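Local coordinates for protein iron transport multicopper oxidase FET3 (PDB 1ZPU) that oxidises ferrous to ferric iron at the yeast cell surface with four copper ions, reducing dioxygen to water, and so feeds high-affinity iron uptake, at residues 101-106 with 462-467; 60-65 with 233-238. One frame throughout, in Å; residues are numbered along the deposited sequence.

Overall arrangement
Contacts 1 and 2 lie at the heart of the chain, their centres 9 Å apart, and both touch the same type 3 copper ion. Their segments alternate along the sequence: 60-65, 101-106, 233-238, then 462-467. Strands 60-62 and 100-105 are antiparallel neighbours in one sheet of the first plastocyanin-like domain, where Trp103 O lies 2.7 Å from His62 N and His105 O lies 2.8 Å from His60 N, both probable hydrogen bonds. From that shared sheet, contact 1 reaches across to the third domain and contact 2 to the second. The copper cluster therefore sits at the junction of domains one and three, with domain two bearing on one of its ligands.

Contact 1: 101-106 with 462-467. With CU1 (copper (I) ion), chain B; CU1 (copper (I) ion), chain C; CU1 (copper (I) ion), chain D.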
loop_
_atom_site.group_PDB
_atom_site.type_symbol
_atom_site.label_atom_id
_atom_site.label_comp_id
_atom_site.label_asym_id
_atom_site.label_seq_id
_atom_site.Cartn_x
_atom_site.Cartn_y
_atom_site.Cartn_z
ATOM N N THR A 101 -2.884 -1.703 13.294
ATOM C CA THR A 101 -1.705 -2.182 12.580
ATOM C C THR A 101 -1.439 -1.416 11.292
ATOM O O THR A 101 -2.272 -1.401 10.384
ATOM C CB THR A 101 -1.800 -3.703 12.311
ATOM O OG1 THR A 101 -2.231 -4.366 13.516
ATOM C CG2 THR A 101 -0.438 -4.255 11.865
ATOM N N TYR A 102 -0.278 -0.763 11.232
ATOM C CA TYR A 102 0.124 -0.044 10.024
ATOM C C TYR A 102 1.556 -0.391 9.671
ATOM O O TYR A 102 2.195 -1.179 10.353
ATOM C CB TYR A 102 -0.057 1.476 10.201
ATOM C CG TYR A 102 -1.460 1.838 10.602
ATOM C CD1 TYR A 102 -1.877 1.708 11.922
ATOM C CD2 TYR A 102 -2.375 2.267 9.663
ATOM C CE1 TYR A 102 -3.151 2.002 12.293
ATOM C CE2 TYR A 102 -3.666 2.572 10.025
ATOM C CZ TYR A 102 -4.048 2.430 11.343
ATOM O OH TYR A 102 -5.333 2.725 11.719
ATOM N N TRP A 103 2.050 0.185 8.587
ATOM C CA TRP A 103 3.452 0.067 8.232
ATOM C C TRP A 103 3.953 1.305 7.500
ATOM O O TRP A 103 3.176 2.159 7.054
ATOM C CB TRP A 103 3.726 -1.194 7.405
ATOM C CG TRP A 103 3.018 -1.295 6.068
ATOM C CD1 TRP A 103 1.678 -1.281 5.858
ATOM C CD2 TRP A 103 3.621 -1.498 4.781
ATOM N NE1 TRP A 103 1.404 -1.419 4.527
ATOM C CE2 TRP A 103 2.577 -1.559 3.839
ATOM C CE3 TRP A 103 4.938 -1.623 4.334
ATOM C CZ2 TRP A 103 2.804 -1.735 2.475
ATOM C CZ3 TRP A 103 5.168 -1.804 2.977
ATOM C CH2 TRP A 103 4.107 -1.857 2.063
ATOM N N TYR A 104 5.270 1.404 7.399
ATOM C CA TYR A 104 5.878 2.483 6.675
ATOM C C TYR A 104 6.778 1.918 5.591
ATOM O O TYR A 104 7.411 0.881 5.773
ATOM C CB TYR A 104 6.662 3.360 7.639
ATOM C CG TYR A 104 7.913 2.741 8.205
ATOM C CD1 TYR A 104 9.134 2.897 7.561
ATOM C CD2 TYR A 104 7.884 2.030 9.405
ATOM C CE1 TYR A 104 10.289 2.350 8.084
ATOM C CE2 TYR A 104 9.045 1.472 9.941
ATOM C CZ TYR A 104 10.246 1.638 9.272
ATOM O OH TYR A 104 11.412 1.110 9.787
ATOM N N HIS A 105 6.826 2.595 4.455
ATOM C CA HIS A 105 7.696 2.192 3.361
ATOM C C HIS A 105 8.148 3.403 2.573
ATOM O O HIS A 105 7.486 4.441 2.595
ATOM C CB HIS A 105 6.987 1.198 2.425
ATOM C CG HIS A 105 5.701 1.702 1.839
ATOM N ND1 HIS A 105 5.652 2.494 0.709
ATOM C CD2 HIS A 105 4.412 1.503 2.210
ATOM C CE1 HIS A 105 4.391 2.773 0.423
ATOM N NE2 HIS A 105 3.619 2.183 1.318
ATOM N N SER A 106 9.275 3.270 1.886
ATOM C CA SER A 106 9.710 4.279 0.936
ATOM C C SER A 106 8.653 4.424 -0.135
ATOM O O SER A 106 8.042 3.441 -0.542
ATOM C CB SER A 106 11.030 3.855 0.297
ATOM O OG SER A 106 11.352 4.659 -0.822
ATOM N N HIS A 462 -3.895 4.709 -6.024
ATOM C CA HIS A 462 -3.105 3.919 -6.957
ATOM C C HIS A 462 -3.089 2.446 -6.635
ATOM O O HIS A 462 -3.456 2.032 -5.532
ATOM C CB HIS A 462 -1.661 4.403 -6.958
ATOM C CG HIS A 462 -0.957 4.178 -5.661
ATOM N ND1 HIS A 462 -0.237 3.033 -5.393
ATOM C CD2 HIS A 462 -0.871 4.946 -4.550
ATOM C CE1 HIS A 462 0.256 3.102 -4.169
ATOM N NE2 HIS A 462 -0.117 4.250 -3.634
ATOM N N CYS A 463 -2.613 1.668 -7.598
ATOM C CA CYS A 463 -2.293 0.275 -7.378
ATOM C C CYS A 463 -1.003 0.163 -6.567
ATOM O O CYS A 463 -0.007 0.842 -6.837
ATOM C CB CYS A 463 -2.145 -0.435 -8.710
ATOM S SG CYS A 463 -1.851 -2.184 -8.536
ATOM N N HIS A 464 -1.023 -0.696 -5.564
ATOM C CA HIS A 464 0.115 -0.853 -4.679
ATOM C C HIS A 464 1.142 -1.877 -5.178
ATOM O O HIS A 464 2.113 -2.166 -4.488
ATOM C CB HIS A 464 -0.351 -1.191 -3.275
ATOM C CG HIS A 464 0.516 -0.602 -2.215
ATOM N ND1 HIS A 464 1.788 -1.067 -1.951
ATOM C CD2 HIS A 464 0.309 0.436 -1.368
ATOM C CE1 HIS A 464 2.322 -0.344 -0.979
ATOM N NE2 HIS A 464 1.442 0.570 -0.603
ATOM N N ILE A 465 0.935 -2.418 -6.373
ATOM C CA ILE A 465 1.936 -3.259 -6.983
ATOM C C ILE A 465 2.965 -2.327 -7.566
ATOM O O ILE A 465 2.679 -1.576 -8.494
ATOM C CB ILE A 465 1.363 -4.142 -8.099
ATOM C CG1 ILE A 465 0.528 -5.290 -7.508
ATOM C CG2 ILE A 465 2.509 -4.683 -8.994
ATOM C CD1 ILE A 465 -0.316 -6.035 -8.533
ATOM N N GLU A 466 4.168 -2.382 -7.018
ATOM C CA GLU A 466 5.207 -1.426 -7.339
ATOM C C GLU A 466 5.464 -1.267 -8.832
ATOM O O GLU A 466 5.685 -0.150 -9.322
ATOM C CB GLU A 466 6.469 -1.813 -6.587
ATOM C CG GLU A 466 6.471 -1.264 -5.161
ATOM C CD GLU A 466 6.758 0.248 -5.124
ATOM O OE1 GLU A 466 7.925 0.633 -5.426
ATOM O OE2 GLU A 466 5.820 1.035 -4.802
ATOM N N TRP A 467 5.418 -2.385 -9.553
ATOM C CA TRP A 467 5.603 -2.372 -10.996
ATOM C C TRP A 467 4.514 -1.564 -11.694
ATOM O O TRP A 467 4.795 -0.824 -12.631
ATOM C CB TRP A 467 5.649 -3.799 -11.530
ATOM C CG TRP A 467 6.583 -4.690 -10.744
ATOM C CD1 TRP A 467 6.241 -5.793 -10.011
ATOM C CD2 TRP A 467 8.013 -4.545 -10.615
ATOM N NE1 TRP A 467 7.373 -6.347 -9.445
ATOM C CE2 TRP A 467 8.467 -5.598 -9.793
ATOM C CE3 TRP A 467 8.945 -3.629 -11.120
ATOM C CZ2 TRP A 467 9.809 -5.764 -9.460
ATOM C CZ3 TRP A 467 10.279 -3.784 -10.789
ATOM C CH2 TRP A 467 10.702 -4.849 -9.961
HETATM CU CU CU1 B . 1.616 1.677 1.324
HETATM CU CU CU1 C . 0.913 5.429 -2.074
HETATM CU CU CU1 D . -1.897 -3.321 -10.410
#
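His105 of strand 100-105 and His464, past strand 457-463, share one type 3 copper of the trinuclear cluster, which lies between the first and third domains. His105 NE2 binds it at 2.1 Å and His464 NE2 at 2.2 Å; His62 ND1 is the third protein ligand. Chi1 of His105 (57°) sets CG between the backbone N and the carbonyl carbon, which goes with the ring facing His464 across the copper. The imidazoles come from opposite directions with planes 82° apart, and His105 NE2 lies at the edge of the His464 ring, in its plane. His105 NE2 and His464 NE2, 3.3 Å apart, are joint ligands, not hydrogen-bonded. Trp103 CZ2 lies 3.8 Å from His464 CE1, the rings meeting obliquely (planes 43° apart), neither stacked nor edge-to-face; His105 CD2 lies over one indole face.

His105 ND1 donates to Ser106 O at 2.9 Å, nearly straight and in the ring plane, though from above the Ser106 carbonyl plane, helping fix the ring's rotation. His462 NE2 binds the other type 3 copper and Cys463 SG the type 1 copper, at 2.2 Å. This His-Cys-His sequence links the type 1 site to both type 3 coppers, consistent with the family's electron-transfer path to dioxygen.

Contact 2: 60-65 with 233-238; sequences HFHGLF and AQRYTV. With CU1 (copper (I) ion), chain E; CU1 (copper (I) ion), chain B; NAG (2-acetamido-2-deoxy-beta-D-glucopyranose), chain F.
His62, Arg235 and Ala233 carry this contact, and the imidazole of His62 is its centre. The ring reaches from strand 60-62 toward segment 233-238 because chi1 (-173°) sets CG anti to the backbone N. Its ND1 binds a type 3 copper at 1.9 Å. On the same imidazole, CE1 meets the methyl of Ala233, with His62 CE1 to Ala233 CB at 3.5 Å, and Ala233 O lies over one ring face.

Arg235 approaches the other end of the ring. Its chain bends at chi2 and chi3, which turns one face of the guanidinium toward His62 CD2, 3.5 Å from Arg235 NH1. The two planes are 73° apart, which excludes a parallel stack. Arg235 NH1 also donates to Ala233 O at 3.1 Å, in the carbonyl plane, tying the arginine to the loop that supplies the methyl.

The strongest polar partner of both residues is Asp437 of the third domain: His62 NE2 is hydrogen-bonded to one of its carboxylate oxygens and Arg235 NH2 forms a salt bridge with the other, while Arg235 NE reaches Thr101 O. With an alanine here in place of Arg235 the guanidinium is gone, and Asp437 would probably be left without its salt-bridge mate, Ala233 O and Thr101 O without these N-H donors, and a gap beside His62 CD2. Gly63, in the type II turn from Phe61 to Leu64, passes close to the guanidinium, its CA 4.3 Å from Arg235 NH2; its backbone angles (phi 107°) by themselves call for glycine, since a beta carbon would jam against the preceding carbonyl O.

On the copper side, His60 NE2 binds the type 2 copper at 2.1 Å. The His-Phe-His segment, giving one ligand to the type 2 copper and one to a type 3 copper, is the first of the His-X-His motifs that build the trinuclear cluster of multicopper oxidases.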
loop_
_atom_site.group_PDB
_atom_site.type_symbol
_atom_site.label_atom_id
_atom_site.label_comp_id
_atom_site.label_asym_id
_atom_site.label_seq_id
_atom_site.Cartn_x
_atom_site.Cartn_y
_atom_site.Cartn_z
ATOM N N HIS A 60 6.669 6.961 3.470
ATOM C CA HIS A 60 5.234 7.090 3.601
ATOM C C HIS A 60 4.767 6.186 4.723
ATOM O O HIS A 60 5.227 5.062 4.836
ATOM C CB HIS A 60 4.567 6.679 2.298
ATOM C CG HIS A 60 3.092 6.434 2.421
ATOM N ND1 HIS A 60 2.229 7.348 2.982
ATOM C CD2 HIS A 60 2.328 5.392 2.028
ATOM C CE1 HIS A 60 1.001 6.871 2.951
ATOM N NE2 HIS A 60 1.033 5.689 2.371
ATOM N N PHE A 61 3.846 6.675 5.545
ATOM C CA PHE A 61 3.302 5.895 6.646
ATOM C C PHE A 61 1.901 5.413 6.305
ATOM O O PHE A 61 0.925 6.154 6.410
ATOM C CB PHE A 61 3.387 6.696 7.936
ATOM C CG PHE A 61 4.748 7.258 8.167
ATOM C CD1 PHE A 61 5.111 8.499 7.606
ATOM C CD2 PHE A 61 5.701 6.529 8.867
ATOM C CE1 PHE A 61 6.385 9.004 7.772
ATOM C CE2 PHE A 61 6.987 7.035 9.037
ATOM C CZ PHE A 61 7.326 8.272 8.493
ATOM N N HIS A 62 1.838 4.160 5.871
ATOM C CA HIS A 62 0.677 3.599 5.205
ATOM C C HIS A 62 -0.506 3.484 6.132
ATOM O O HIS A 62 -0.467 2.737 7.114
ATOM C CB HIS A 62 1.012 2.213 4.664
ATOM C CG HIS A 62 -0.075 1.624 3.826
ATOM N ND1 HIS A 62 0.084 1.359 2.485
ATOM C CD2 HIS A 62 -1.346 1.264 4.136
ATOM C CE1 HIS A 62 -1.039 0.856 2.006
ATOM N NE2 HIS A 62 -1.924 0.794 2.984
ATOM N N GLY A 63 -1.573 4.202 5.801
ATOM C CA GLY A 63 -2.837 4.039 6.509
ATOM C C GLY A 63 -3.140 5.201 7.422
ATOM O O GLY A 63 -4.294 5.453 7.753
ATOM N N LEU A 64 -2.098 5.914 7.826
ATOM C CA LEU A 64 -2.233 7.063 8.694
ATOM C C LEU A 64 -2.926 8.198 7.947
ATOM O O LEU A 64 -2.623 8.466 6.789
ATOM C CB LEU A 64 -0.851 7.465 9.193
ATOM C CG LEU A 64 -0.317 6.805 10.475
ATOM C CD1 LEU A 64 -0.514 5.300 10.577
ATOM C CD2 LEU A 64 1.138 7.162 10.685
ATOM N N PHE A 65 -3.880 8.845 8.603
ATOM C CA PHE A 65 -4.751 9.806 7.924
ATOM C C PHE A 65 -4.110 11.169 7.707
ATOM O O PHE A 65 -4.582 11.956 6.887
ATOM C CB PHE A 65 -6.077 9.961 8.673
ATOM C CG PHE A 65 -6.930 8.710 8.677
ATOM C CD1 PHE A 65 -6.885 7.805 7.612
ATOM C CD2 PHE A 65 -7.791 8.449 9.734
ATOM C CE1 PHE A 65 -7.660 6.660 7.619
ATOM C CE2 PHE A 65 -8.571 7.308 9.739
ATOM C CZ PHE A 65 -8.511 6.417 8.681
ATOM N N ALA A 233 0.341 -4.675 1.041
ATOM C CA ALA A 233 -0.085 -3.463 1.729
ATOM C C ALA A 233 -1.229 -3.674 2.706
ATOM O O ALA A 233 -1.465 -2.836 3.557
ATOM C CB ALA A 233 -0.437 -2.358 0.727
ATOM N N GLN A 234 -1.959 -4.775 2.592
ATOM C CA GLN A 234 -3.026 -4.982 3.565
ATOM C C GLN A 234 -2.596 -5.715 4.827
ATOM O O GLN A 234 -1.575 -6.399 4.830
ATOM C CB GLN A 234 -4.349 -5.505 2.968
ATOM C CG GLN A 234 -4.350 -6.708 2.056
ATOM C CD GLN A 234 -5.697 -6.850 1.290
ATOM O OE1 GLN A 234 -6.364 -5.848 0.960
ATOM N NE2 GLN A 234 -6.101 -8.103 1.017
ATOM N N ARG A 235 -3.350 -5.512 5.905
ATOM C CA ARG A 235 -3.057 -6.103 7.197
ATOM C C ARG A 235 -4.278 -6.861 7.670
ATOM O O ARG A 235 -5.381 -6.313 7.673
ATOM C CB ARG A 235 -2.726 -5.008 8.212
ATOM C CG ARG A 235 -1.441 -4.277 7.951
ATOM C CD ARG A 235 -1.595 -3.165 6.915
ATOM N NE ARG A 235 -2.222 -1.979 7.486
ATOM C CZ ARG A 235 -2.979 -1.115 6.815
ATOM N NH1 ARG A 235 -3.227 -1.291 5.528
ATOM N NH2 ARG A 235 -3.512 -0.075 7.446
ATOM N N TYR A 236 -4.101 -8.124 8.043
ATOM C CA TYR A 236 -5.121 -8.830 8.811
ATOM C C TYR A 236 -4.519 -9.082 10.162
ATOM O O TYR A 236 -3.440 -9.643 10.257
ATOM C CB TYR A 236 -5.552 -10.164 8.174
ATOM C CG TYR A 236 -6.383 -10.053 6.915
ATOM C CD1 TYR A 236 -7.724 -10.445 6.885
ATOM C CD2 TYR A 236 -5.818 -9.559 5.739
ATOM C CE1 TYR A 236 -8.480 -10.324 5.696
ATOM C CE2 TYR A 236 -6.543 -9.439 4.567
ATOM C CZ TYR A 236 -7.862 -9.814 4.542
ATOM O OH TYR A 236 -8.513 -9.664 3.344
ATOM N N THR A 237 -5.203 -8.633 11.205
ATOM C CA THR A 237 -4.856 -9.003 12.573
ATOM C C THR A 237 -5.809 -10.103 13.040
ATOM O O THR A 237 -7.029 -10.025 12.862
ATOM C CB THR A 237 -4.914 -7.808 13.533
ATOM O OG1 THR A 237 -4.082 -6.752 13.039
ATOM C CG2 THR A 237 -4.441 -8.220 14.916
ATOM N N VAL A 238 -5.228 -11.118 13.662
ATOM C CA VAL A 238 -5.876 -12.399 13.830
ATOM C C VAL A 238 -5.569 -12.943 15.225
ATOM O O VAL A 238 -4.426 -12.855 15.710
ATOM C CB VAL A 238 -5.367 -13.342 12.695
ATOM C CG1 VAL A 238 -5.061 -14.730 13.181
ATOM C CG2 VAL A 238 -6.332 -13.346 11.515
HETATM CU CU CU1 E . -0.840 4.831 2.109
HETATM CU CU CU1 B . 1.616 1.677 1.324
HETATM C C1 NAG F . -9.993 15.076 10.344
HETATM C C2 NAG F . -10.926 13.864 10.369
HETATM C C3 NAG F . -12.387 14.262 10.557
HETATM C C4 NAG F . -12.543 15.211 11.753
HETATM C C5 NAG F . -11.497 16.338 11.667
HETATM C C6 NAG F . -11.546 17.262 12.876
HETATM C C7 NAG F . -10.249 11.801 9.257
HETATM C C8 NAG F . -9.969 11.126 7.946
HETATM N N2 NAG F . -10.768 13.038 9.184
HETATM O O3 NAG F . -13.133 13.089 10.780
HETATM O O4 NAG F . -13.876 15.698 11.865
HETATM O O5 NAG F . -10.185 15.795 11.552
HETATM O O6 NAG F . -11.237 16.519 14.034
HETATM O O7 NAG F . -9.996 11.214 10.320
#